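Local coordinates for BepE protein (Bartonella henselae str. Houston-1, PDB 4YK3), which is an effector translocated by the VirB type IV secretion system, its BID domain probably acting as the part of the protein that marks it for secretion, at residues 37-48 against 105-116; 47-55 against 76-87. All coordinates share one frame; numbering follows the deposited sequence.

Contact 1. Residues 37-48 against 105-116; sequences YQQEVMHWCKIV and GFMHLCQALDGY
Trp-44 lies flat against His-108: the CB of His-108 sits over one face of the indole, 3.6 Å from the centroid of its six-membered ring, and the imidazole continues outward as an offset stack with the planes 21° apart. With CG anti to the carbonyl carbon (chi1 -68°), the indole is carried across the flank of the second helix, lodging as a knob among Gly-105, His-108, Leu-109 and Ala-112. Its opposite face is covered by CD2 of His-43, from its own helix. Trp-44 NE1 donates to Glu-40 OE2 (3.2 Å), one turn back, meeting the carboxylate on its anti side and out of its plane. This bond tends to fix the rotation of the indole, while the CG of Glu-40 rests on the CB of Ala-112.

Nearer the start of 37-48, Tyr-37 repeats the theme without an aromatic partner. The bare backbone of Gly-115 lets the ring lie directly on the chain: Gly-115 CA is 3.7 Å from the Tyr-37 ring centroid, almost on the ring normal, a CH-pi contact, and Gly-115 O is 3.4 Å from Tyr-37 CD2. The Tyr-37 CB meets the edge of the Tyr-116 ring, and the Tyr-116 hydroxyl is hydrogen-bonded to Met-59 O in helix 56-64.

Beside these flat groups the interlock is aliphatic. The side chain of Val-41 is a knob among Leu-109, Ala-112, Leu-113 and Tyr-116, its CG1 turned to Leu-109 and its CG2 against the other three, 3.6 Å from Ala-112 O. In return Leu-109 enters between Val-41, Trp-44, Cys-45 and Val-48, its CD2 branch 3.9 Å from Val-48 CG1. No hydrogen bond joins the two segments, whose axes approach to 8.4 Å at 157°. Such antiparallel knobs-into-holes packing is characteristic of a helical bundle, here the four-helix bundle of the BID domain.

Contact 2. Residues 47-55 against 76-87; sequences IVYGNSDVL and VAENPTSVHKLA
Tyr-49 reaches across to the 76-87 segment and, through its hydroxyl, donates a 2.8 Å hydrogen bond to Pro-80 O, which ties the phenol to the short 3-10 turn at 80-82. Val-83 N shares this acceptor, approaching from the opposite face of the carbonyl plane. The second hydrogen bond between the segments is purely backbone: Ala-87 N to Val-48 O, 2.9 Å and almost straight at 173°. The same oxygen also receives a CA-H contact from Leu-86.

Polar groups around His-84 are arranged more locally. Its ND1 donates to Lys-85 O at 2.8 Å, in the plane of both ring and carbonyl and on a lone pair, which holds the imidazole alongside Tyr-49. The two side chains run antiparallel, CB of His-84 3.5 Å from CD1 of Tyr-49, with the ring planes inclined at 63°. A water donates to Tyr-49 O, lies at the edge of the imidazole and takes a weak bond from Lys-85 NZ.

In the fold, the cross-segment bonds join the C-terminal end of helix 32-49 to the connection leaving helix 69-78, at one end of the BID-domain bundle; the turn after the helix joins by packing. Gly-50, with positive phi, takes the chain out of the helix, and Ala-87 CB packs on this backbone, 3.7 Å from Gly-50 N. Asn-51 then accepts from Asp-53 N in an Asx turn.

Apolar contacts fill in the remainder. In Val-54 CG1 stands opposite the backbone N (chi1 167°), which sends CG1 onto Val-83 CG1 at a tight 3.3 Å and CG2 onto His-84 CD2 at 3.5 Å. Leu-55 similarly splits its two methyls: CD1 meets Val-76 CG2 at 3.9 Å, and CD2 meets Val-83. Leu-86 turns CD2 back beside Val-48 CG1.

Both contacts draw on helix 32-49 and share Ile-47 and Val-48, yet they differ in depth and chemistry. Contact 1, centred about 6 Å from the centre of the chain, is the more central, with no exposed residue among those that touch; it joins two long helices without any hydrogen bond between them. Contact 2, about 11 Å from that centre, includes exposed residues and lies where the same helix ends; there turns and connecting segments meet, and backbone carbonyls, a phenol and a water add hydrogen bonds to the apolar packing. The two touch directly where Phe-106 packs on Pro-80 and Val-76. In sequence, contact 2 falls wholly between the outer limits of contact 1.

Contact 1. Residues 37-48 against 105-116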
loop_
_atom_site.group_PDB
_atom_site.type_symbol
_atom_site.label_atom_id
_atom_site.label_comp_id
_atom_site.label_asym_id
_atom_site.label_seq_id
_atom_site.Cartn_x
_atom_site.Cartn_y
_atom_site.Cartn_z
ATOM N N TYR A 37 -6.854 2.398 2.653
ATOM C CA TYR A 37 -5.926 1.339 2.266
ATOM C C TYR A 37 -4.485 1.666 2.657
ATOM O O TYR A 37 -3.735 0.781 3.048
ATOM C CB TYR A 37 -6.007 1.070 0.762
ATOM C CG TYR A 37 -7.156 0.157 0.385
ATOM C CD1 TYR A 37 -7.227 -1.126 0.891
ATOM C CD2 TYR A 37 -8.172 0.579 -0.469
ATOM C CE1 TYR A 37 -8.264 -1.969 0.572
ATOM C CE2 TYR A 37 -9.222 -0.278 -0.810
ATOM C CZ TYR A 37 -9.262 -1.543 -0.276
ATOM O OH TYR A 37 -10.280 -2.412 -0.579
ATOM N N GLN A 38 -4.102 2.934 2.533
ATOM C CA GLN A 38 -2.782 3.376 2.952
ATOM C C GLN A 38 -2.548 3.004 4.411
ATOM O O GLN A 38 -1.544 2.361 4.743
ATOM C CB GLN A 38 -2.635 4.885 2.752
ATOM C CG GLN A 38 -1.203 5.406 2.823
ATOM C CD GLN A 38 -0.769 5.712 4.236
ATOM O OE1 GLN A 38 -1.591 5.732 5.149
ATOM N NE2 GLN A 38 0.529 5.955 4.426
ATOM N N GLN A 39 -3.482 3.402 5.273
ATOM C CA GLN A 39 -3.430 3.033 6.683
ATOM C C GLN A 39 -3.395 1.521 6.899
ATOM O O GLN A 39 -2.728 1.030 7.817
ATOM C CB GLN A 39 -4.610 3.627 7.434
ATOM C CG GLN A 39 -4.521 5.130 7.601
ATOM C CD GLN A 39 -3.264 5.551 8.342
ATOM O OE1 GLN A 39 -3.155 5.373 9.557
ATOM N NE2 GLN A 39 -2.308 6.117 7.612
ATOM N N GLU A 40 -4.108 0.791 6.048
ATOM C CA GLU A 40 -4.138 -0.669 6.116
ATOM C C GLU A 40 -2.776 -1.280 5.786
ATOM O O GLU A 40 -2.301 -2.194 6.464
ATOM C CB GLU A 40 -5.195 -1.212 5.151
ATOM C CG GLU A 40 -5.607 -2.623 5.432
ATOM C CD GLU A 40 -6.525 -2.725 6.626
ATOM O OE1 GLU A 40 -7.138 -1.698 6.971
ATOM O OE2 GLU A 40 -6.625 -3.828 7.211
ATOM N N VAL A 41 -2.164 -0.782 4.715
ATOM C CA VAL A 41 -0.828 -1.204 4.337
ATOM C C VAL A 41 0.143 -0.968 5.500
ATOM O O VAL A 41 0.942 -1.840 5.807
ATOM C CB VAL A 41 -0.368 -0.477 3.054
ATOM C CG1 VAL A 41 1.132 -0.679 2.807
ATOM C CG2 VAL A 41 -1.177 -0.971 1.854
ATOM N N MET A 42 0.070 0.195 6.152
ATOM C CA MET A 42 1.027 0.484 7.222
ATOM C C MET A 42 0.842 -0.468 8.395
ATOM O O MET A 42 1.817 -0.882 9.031
ATOM C CB MET A 42 0.904 1.928 7.714
ATOM C CG MET A 42 1.253 2.960 6.658
ATOM S SD MET A 42 1.041 4.646 7.241
ATOM C CE MET A 42 2.166 4.679 8.643
ATOM N N HIS A 43 -0.412 -0.791 8.698
ATOM C CA HIS A 43 -0.692 -1.719 9.786
ATOM C C HIS A 43 -0.018 -3.065 9.517
ATOM O O HIS A 43 0.671 -3.615 10.366
ATOM C CB HIS A 43 -2.197 -1.914 9.964
ATOM C CG HIS A 43 -2.549 -3.017 10.911
ATOM N ND1 HIS A 43 -2.530 -2.859 12.280
ATOM C CD2 HIS A 43 -2.917 -4.300 10.686
ATOM C CE1 HIS A 43 -2.880 -3.994 12.858
ATOM N NE2 HIS A 43 -3.122 -4.884 11.913
ATOM N N TRP A 44 -0.213 -3.591 8.320
ATOM C CA TRP A 44 0.314 -4.902 8.024
ATOM C C TRP A 44 1.830 -4.861 7.791
ATOM O O TRP A 44 2.496 -5.879 7.991
ATOM C CB TRP A 44 -0.433 -5.526 6.831
ATOM C CG TRP A 44 -1.867 -5.857 7.191
ATOM C CD1 TRP A 44 -2.986 -5.228 6.726
ATOM C CD2 TRP A 44 -2.332 -6.847 8.132
ATOM N NE1 TRP A 44 -4.099 -5.762 7.299
ATOM C CE2 TRP A 44 -3.738 -6.755 8.167
ATOM C CE3 TRP A 44 -1.697 -7.796 8.942
ATOM C CZ2 TRP A 44 -4.533 -7.582 8.979
ATOM C CZ3 TRP A 44 -2.477 -8.611 9.748
ATOM C CH2 TRP A 44 -3.881 -8.508 9.753
ATOM N N CYS A 45 2.383 -3.705 7.397
ATOM C CA CYS A 45 3.848 -3.582 7.323
ATOM C C CYS A 45 4.433 -3.750 8.718
ATOM O O CYS A 45 5.429 -4.458 8.905
ATOM C CB CYS A 45 4.304 -2.237 6.731
ATOM S SG CYS A 45 4.300 -2.234 4.920
ATOM N N LYS A 46 3.799 -3.114 9.700
ATOM C CA LYS A 46 4.231 -3.266 11.086
ATOM C C LYS A 46 4.253 -4.748 11.494
ATOM O O LYS A 46 5.172 -5.202 12.152
ATOM C CB LYS A 46 3.333 -2.476 12.032
ATOM C CG LYS A 46 3.825 -2.480 13.470
ATOM C CD LYS A 46 2.728 -2.100 14.446
ATOM C CE LYS A 46 2.780 -0.616 14.787
ATOM N NZ LYS A 46 1.824 -0.245 15.877
ATOM N N ILE A 47 3.250 -5.504 11.068
ATOM C CA ILE A 47 3.164 -6.913 11.441
ATOM C C ILE A 47 4.125 -7.804 10.650
ATOM O O ILE A 47 4.779 -8.677 11.222
ATOM C CB ILE A 47 1.719 -7.389 11.303
ATOM C CG1 ILE A 47 0.900 -6.814 12.459
ATOM C CG2 ILE A 47 1.633 -8.900 11.314
ATOM C CD1 ILE A 47 -0.528 -6.691 12.126
ATOM N N VAL A 48 4.222 -7.580 9.343
ATOM C CA VAL A 48 5.048 -8.434 8.502
ATOM C C VAL A 48 6.538 -8.077 8.630
ATOM O O VAL A 48 7.406 -8.954 8.656
ATOM C CB VAL A 48 4.585 -8.330 7.059
ATOM C CG1 VAL A 48 5.579 -8.960 6.132
ATOM C CG2 VAL A 48 3.203 -8.947 6.904
ATOM N N GLY A 105 0.262 -12.653 8.604
ATOM C CA GLY A 105 -0.153 -11.365 8.086
ATOM C C GLY A 105 0.241 -11.066 6.653
ATOM O O GLY A 105 -0.292 -10.124 6.063
ATOM N N PHE A 106 1.164 -11.853 6.091
ATOM C CA PHE A 106 1.671 -11.569 4.749
ATOM C C PHE A 106 0.551 -11.462 3.698
ATOM O O PHE A 106 0.551 -10.531 2.894
ATOM C CB PHE A 106 2.674 -12.626 4.318
ATOM C CG PHE A 106 3.254 -12.376 2.961
ATOM C CD1 PHE A 106 3.870 -11.165 2.677
ATOM C CD2 PHE A 106 3.189 -13.349 1.972
ATOM C CE1 PHE A 106 4.411 -10.908 1.431
ATOM C CE2 PHE A 106 3.726 -13.109 0.703
ATOM C CZ PHE A 106 4.343 -11.888 0.435
ATOM N N MET A 107 -0.390 -12.412 3.714
ATOM C CA MET A 107 -1.521 -12.416 2.786
ATOM C C MET A 107 -2.338 -11.142 2.902
ATOM O O MET A 107 -2.783 -10.592 1.903
ATOM C CB MET A 107 -2.432 -13.625 3.029
ATOM C CG MET A 107 -3.612 -13.736 2.051
ATOM S SD MET A 107 -4.918 -14.931 2.525
ATOM C CE MET A 107 -5.787 -13.989 3.785
ATOM N N HIS A 108 -2.546 -10.686 4.130
ATOM C CA HIS A 108 -3.323 -9.488 4.345
ATOM C C HIS A 108 -2.555 -8.268 3.851
ATOM O O HIS A 108 -3.154 -7.304 3.376
ATOM C CB HIS A 108 -3.691 -9.360 5.820
ATOM C CG HIS A 108 -4.607 -10.441 6.288
ATOM N ND1 HIS A 108 -4.195 -11.459 7.123
ATOM C CD2 HIS A 108 -5.904 -10.694 5.995
ATOM C CE1 HIS A 108 -5.210 -12.275 7.347
ATOM N NE2 HIS A 108 -6.257 -11.833 6.676
ATOM N N LEU A 109 -1.228 -8.325 3.923
ATOM C CA LEU A 109 -0.430 -7.189 3.481
ATOM C C LEU A 109 -0.561 -7.076 1.963
ATOM O O LEU A 109 -0.749 -5.986 1.428
ATOM C CB LEU A 109 1.036 -7.333 3.916
ATOM C CG LEU A 109 2.058 -6.422 3.238
ATOM C CD1 LEU A 109 1.759 -4.944 3.515
ATOM C CD2 LEU A 109 3.512 -6.767 3.613
ATOM N N CYS A 110 -0.497 -8.211 1.278
ATOM C CA CYS A 110 -0.648 -8.234 -0.176
ATOM C C CYS A 110 -2.035 -7.739 -0.638
ATOM O O CYS A 110 -2.131 -6.957 -1.582
ATOM C CB CYS A 110 -0.391 -9.646 -0.699
ATOM S SG CYS A 110 1.314 -10.152 -0.385
ATOM N N GLN A 111 -3.086 -8.184 0.041
ATOM C CA GLN A 111 -4.443 -7.699 -0.210
ATOM C C GLN A 111 -4.555 -6.201 0.013
ATOM O O GLN A 111 -5.121 -5.502 -0.803
ATOM C CB GLN A 111 -5.461 -8.382 0.698
ATOM C CG GLN A 111 -5.658 -9.856 0.503
ATOM C CD GLN A 111 -6.807 -10.373 1.354
ATOM O OE1 GLN A 111 -6.674 -11.374 2.055
ATOM N NE2 GLN A 111 -7.933 -9.669 1.316
ATOM N N ALA A 112 -4.046 -5.721 1.144
ATOM C CA ALA A 112 -4.135 -4.307 1.471
ATOM C C ALA A 112 -3.427 -3.481 0.410
ATOM O O ALA A 112 -3.919 -2.434 0.001
ATOM C CB ALA A 112 -3.552 -4.039 2.827
ATOM N N LEU A 113 -2.297 -3.990 -0.066
ATOM C CA LEU A 113 -1.492 -3.295 -1.064
ATOM C C LEU A 113 -2.135 -3.300 -2.445
ATOM O O LEU A 113 -2.104 -2.289 -3.152
ATOM C CB LEU A 113 -0.102 -3.919 -1.137
ATOM C CG LEU A 113 0.969 -3.136 -1.897
ATOM C CD1 LEU A 113 1.134 -1.737 -1.340
ATOM C CD2 LEU A 113 2.295 -3.887 -1.788
ATOM N N ASP A 114 -2.690 -4.448 -2.828
ATOM C CA ASP A 114 -3.520 -4.551 -4.021
ATOM C C ASP A 114 -4.673 -3.562 -3.955
ATOM O O ASP A 114 -4.971 -2.885 -4.929
ATOM C CB ASP A 114 -4.080 -5.965 -4.180
ATOM C CG ASP A 114 -3.060 -6.929 -4.710
ATOM O OD1 ASP A 114 -1.859 -6.692 -4.475
ATOM O OD2 ASP A 114 -3.452 -7.930 -5.351
ATOM N N GLY A 115 -5.329 -3.513 -2.801
ATOM C CA GLY A 115 -6.413 -2.573 -2.564
ATOM C C GLY A 115 -5.960 -1.127 -2.719
ATOM O O GLY A 115 -6.629 -0.332 -3.388
ATOM N N TYR A 116 -4.815 -0.792 -2.119
ATOM C CA TYR A 116 -4.262 0.553 -2.249
ATOM C C TYR A 116 -3.989 0.941 -3.704
ATOM O O TYR A 116 -4.427 2.001 -4.163
ATOM C CB TYR A 116 -2.955 0.698 -1.447
ATOM C CG TYR A 116 -2.331 2.064 -1.628
ATOM C CD1 TYR A 116 -2.828 3.179 -0.944
ATOM C CD2 TYR A 116 -1.273 2.254 -2.501
ATOM C CE1 TYR A 116 -2.265 4.443 -1.119
ATOM C CE2 TYR A 116 -0.713 3.517 -2.696
ATOM C CZ TYR A 116 -1.207 4.600 -2.002
ATOM O OH TYR A 116 -0.642 5.836 -2.194
#

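Contact 2. Residues 47-55 against 76-87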
loop_
_atom_site.group_PDB
_atom_site.type_symbol
_atom_site.label_atom_id
_atom_site.label_comp_id
_atom_site.label_asym_id
_atom_site.label_seq_id
_atom_site.Cartn_x
_atom_site.Cartn_y
_atom_site.Cartn_z
ATOM N N ILE A 47 3.250 -5.504 11.068
ATOM C CA ILE A 47 3.164 -6.913 11.441
ATOM C C ILE A 47 4.125 -7.804 10.650
ATOM O O ILE A 47 4.779 -8.677 11.222
ATOM C CB ILE A 47 1.719 -7.389 11.303
ATOM C CG1 ILE A 47 0.900 -6.814 12.459
ATOM C CG2 ILE A 47 1.633 -8.900 11.314
ATOM C CD1 ILE A 47 -0.528 -6.691 12.126
ATOM N N VAL A 48 4.222 -7.580 9.343
ATOM C CA VAL A 48 5.048 -8.434 8.502
ATOM C C VAL A 48 6.538 -8.077 8.630
ATOM O O VAL A 48 7.406 -8.954 8.656
ATOM C CB VAL A 48 4.585 -8.330 7.059
ATOM C CG1 VAL A 48 5.579 -8.960 6.132
ATOM C CG2 VAL A 48 3.203 -8.947 6.904
ATOM N N TYR A 49 6.823 -6.780 8.721
ATOM C CA TYR A 49 8.195 -6.293 8.701
ATOM C C TYR A 49 8.703 -5.763 10.043
ATOM O O TYR A 49 9.891 -5.480 10.188
ATOM C CB TYR A 49 8.339 -5.168 7.664
ATOM C CG TYR A 49 8.124 -5.620 6.240
ATOM C CD1 TYR A 49 8.921 -6.612 5.682
ATOM C CD2 TYR A 49 7.141 -5.042 5.451
ATOM C CE1 TYR A 49 8.750 -7.016 4.375
ATOM C CE2 TYR A 49 6.955 -5.438 4.142
ATOM C CZ TYR A 49 7.761 -6.424 3.611
ATOM O OH TYR A 49 7.590 -6.813 2.305
ATOM N N GLY A 50 7.808 -5.574 11.005
ATOM C CA GLY A 50 8.204 -4.966 12.262
ATOM C C GLY A 50 8.299 -3.450 12.196
ATOM O O GLY A 50 8.775 -2.818 13.131
ATOM N N ASN A 51 7.838 -2.863 11.091
ATOM C CA ASN A 51 7.960 -1.427 10.882
ATOM C C ASN A 51 6.870 -0.911 9.939
ATOM O O ASN A 51 6.814 -1.294 8.769
ATOM C CB ASN A 51 9.336 -1.089 10.317
ATOM C CG ASN A 51 9.534 0.402 10.118
ATOM O OD1 ASN A 51 9.058 0.984 9.142
ATOM N ND2 ASN A 51 10.259 1.024 11.035
ATOM N N SER A 52 6.031 -0.011 10.435
ATOM C CA SER A 52 4.853 0.395 9.678
ATOM C C SER A 52 5.187 1.324 8.518
ATOM O O SER A 52 4.374 1.504 7.609
ATOM C CB SER A 52 3.848 1.074 10.605
ATOM O OG SER A 52 4.392 2.278 11.087
ATOM N N ASP A 53 6.380 1.910 8.546
ATOM C CA ASP A 53 6.743 2.943 7.584
ATOM C C ASP A 53 7.441 2.434 6.331
ATOM O O ASP A 53 7.751 3.207 5.421
ATOM C CB ASP A 53 7.641 3.980 8.263
ATOM C CG ASP A 53 6.889 4.811 9.284
ATOM O OD1 ASP A 53 5.638 4.743 9.302
ATOM O OD2 ASP A 53 7.545 5.522 10.073
ATOM N N VAL A 54 7.678 1.134 6.281
ATOM C CA VAL A 54 8.557 0.563 5.275
ATOM C C VAL A 54 8.099 0.872 3.842
ATOM O O VAL A 54 8.916 1.114 2.960
ATOM C CB VAL A 54 8.683 -0.948 5.515
ATOM C CG1 VAL A 54 9.290 -1.586 4.352
ATOM C CG2 VAL A 54 9.540 -1.184 6.733
ATOM N N LEU A 55 6.792 0.904 3.617
ATOM C CA LEU A 55 6.289 1.191 2.280
ATOM C C LEU A 55 5.727 2.608 2.127
ATOM O O LEU A 55 5.111 2.938 1.099
ATOM C CB LEU A 55 5.211 0.165 1.909
ATOM C CG LEU A 55 5.743 -1.225 1.575
ATOM C CD1 LEU A 55 4.603 -2.154 1.202
ATOM C CD2 LEU A 55 6.748 -1.129 0.438
ATOM N N VAL A 76 6.166 -6.699 -3.673
ATOM C CA VAL A 76 5.941 -7.109 -2.299
ATOM C C VAL A 76 5.389 -8.526 -2.261
ATOM O O VAL A 76 5.778 -9.310 -1.409
ATOM C CB VAL A 76 5.025 -6.127 -1.576
ATOM C CG1 VAL A 76 4.530 -6.700 -0.246
ATOM C CG2 VAL A 76 5.773 -4.834 -1.339
ATOM N N ALA A 77 4.526 -8.876 -3.210
ATOM C CA ALA A 77 3.891 -10.182 -3.156
ATOM C C ALA A 77 4.850 -11.274 -3.572
ATOM O O ALA A 77 4.798 -12.383 -3.058
ATOM C CB ALA A 77 2.624 -10.217 -4.036
ATOM N N GLU A 78 5.723 -10.987 -4.523
ATOM C CA GLU A 78 6.549 -12.078 -5.011
ATOM C C GLU A 78 7.998 -11.956 -4.549
ATOM O O GLU A 78 8.792 -12.854 -4.738
ATOM C CB GLU A 78 6.435 -12.182 -6.525
ATOM C CG GLU A 78 5.153 -12.955 -6.905
ATOM C CD GLU A 78 5.075 -14.373 -6.262
ATOM O OE1 GLU A 78 6.119 -15.078 -6.225
ATOM O OE2 GLU A 78 3.978 -14.789 -5.797
ATOM N N ASN A 79 8.333 -10.858 -3.902
ATOM C CA ASN A 79 9.658 -10.782 -3.308
ATOM C C ASN A 79 9.651 -9.924 -2.077
ATOM O O ASN A 79 10.283 -8.888 -2.048
ATOM C CB ASN A 79 10.664 -10.249 -4.312
ATOM C CG ASN A 79 12.086 -10.528 -3.889
ATOM O OD1 ASN A 79 12.324 -11.112 -2.825
ATOM N ND2 ASN A 79 13.031 -10.128 -4.714
ATOM N N PRO A 80 8.938 -10.365 -1.039
ATOM C CA PRO A 80 8.717 -9.501 0.123
ATOM C C PRO A 80 9.998 -9.081 0.867
ATOM O O PRO A 80 10.030 -7.967 1.407
ATOM C CB PRO A 80 7.820 -10.347 1.026
ATOM C CG PRO A 80 7.962 -11.773 0.547
ATOM C CD PRO A 80 8.319 -11.699 -0.897
ATOM N N THR A 81 11.038 -9.915 0.870
ATOM C CA THR A 81 12.256 -9.571 1.597
ATOM C C THR A 81 13.164 -8.614 0.818
ATOM O O THR A 81 14.190 -8.163 1.337
ATOM C CB THR A 81 13.074 -10.829 1.997
ATOM O OG1 THR A 81 13.451 -11.571 0.842
ATOM C CG2 THR A 81 12.281 -11.724 2.940
ATOM N N SER A 82 12.790 -8.286 -0.412
ATOM C CA SER A 82 13.510 -7.259 -1.169
ATOM C C SER A 82 13.204 -5.879 -0.600
ATOM O O SER A 82 13.848 -4.909 -0.922
ATOM C CB SER A 82 13.120 -7.287 -2.642
ATOM O OG SER A 82 11.820 -6.737 -2.806
ATOM N N VAL A 83 12.198 -5.818 0.255
ATOM C CA VAL A 83 11.730 -4.568 0.803
ATOM C C VAL A 83 12.294 -4.343 2.214
ATOM O O VAL A 83 12.722 -3.242 2.555
ATOM C CB VAL A 83 10.168 -4.557 0.781
ATOM C CG1 VAL A 83 9.626 -3.588 1.735
ATOM C CG2 VAL A 83 9.662 -4.256 -0.618
ATOM N N HIS A 84 12.326 -5.394 3.019
ATOM C CA HIS A 84 12.685 -5.283 4.432
ATOM C C HIS A 84 12.753 -6.709 4.956
ATOM O O HIS A 84 12.164 -7.609 4.350
ATOM C CB HIS A 84 11.640 -4.446 5.206
ATOM C CG HIS A 84 12.057 -4.066 6.590
ATOM N ND1 HIS A 84 11.970 -4.933 7.663
ATOM C CD2 HIS A 84 12.526 -2.898 7.090
ATOM C CE1 HIS A 84 12.406 -4.323 8.754
ATOM N NE2 HIS A 84 12.754 -3.090 8.432
ATOM N N LYS A 85 13.467 -6.939 6.055
ATOM C CA LYS A 85 13.480 -8.280 6.636
ATOM C C LYS A 85 12.149 -8.564 7.350
ATOM O O LYS A 85 11.444 -7.648 7.817
ATOM C CB LYS A 85 14.665 -8.469 7.603
ATOM C CG LYS A 85 14.389 -8.110 9.051
ATOM C CD LYS A 85 15.535 -8.555 9.982
ATOM C CE LYS A 85 15.129 -8.421 11.446
ATOM N NZ LYS A 85 13.966 -9.324 11.822
ATOM N N LEU A 86 11.794 -9.841 7.395
ATOM C CA LEU A 86 10.583 -10.276 8.095
ATOM C C LEU A 86 10.748 -10.067 9.579
ATOM O O LEU A 86 11.805 -10.333 10.110
ATOM C CB LEU A 86 10.295 -11.756 7.815
ATOM C CG LEU A 86 10.097 -12.037 6.330
ATOM C CD1 LEU A 86 9.859 -13.526 6.110
ATOM C CD2 LEU A 86 8.936 -11.179 5.824
ATOM N N ALA A 87 9.698 -9.613 10.253
ATOM C CA ALA A 87 9.745 -9.511 11.700
ATOM C C ALA A 87 10.051 -10.862 12.346
ATOM O O ALA A 87 9.778 -11.914 11.773
ATOM C CB ALA A 87 8.439 -8.958 12.238
HETATM O O HOH W 1 12.015 -6.499 12.075
#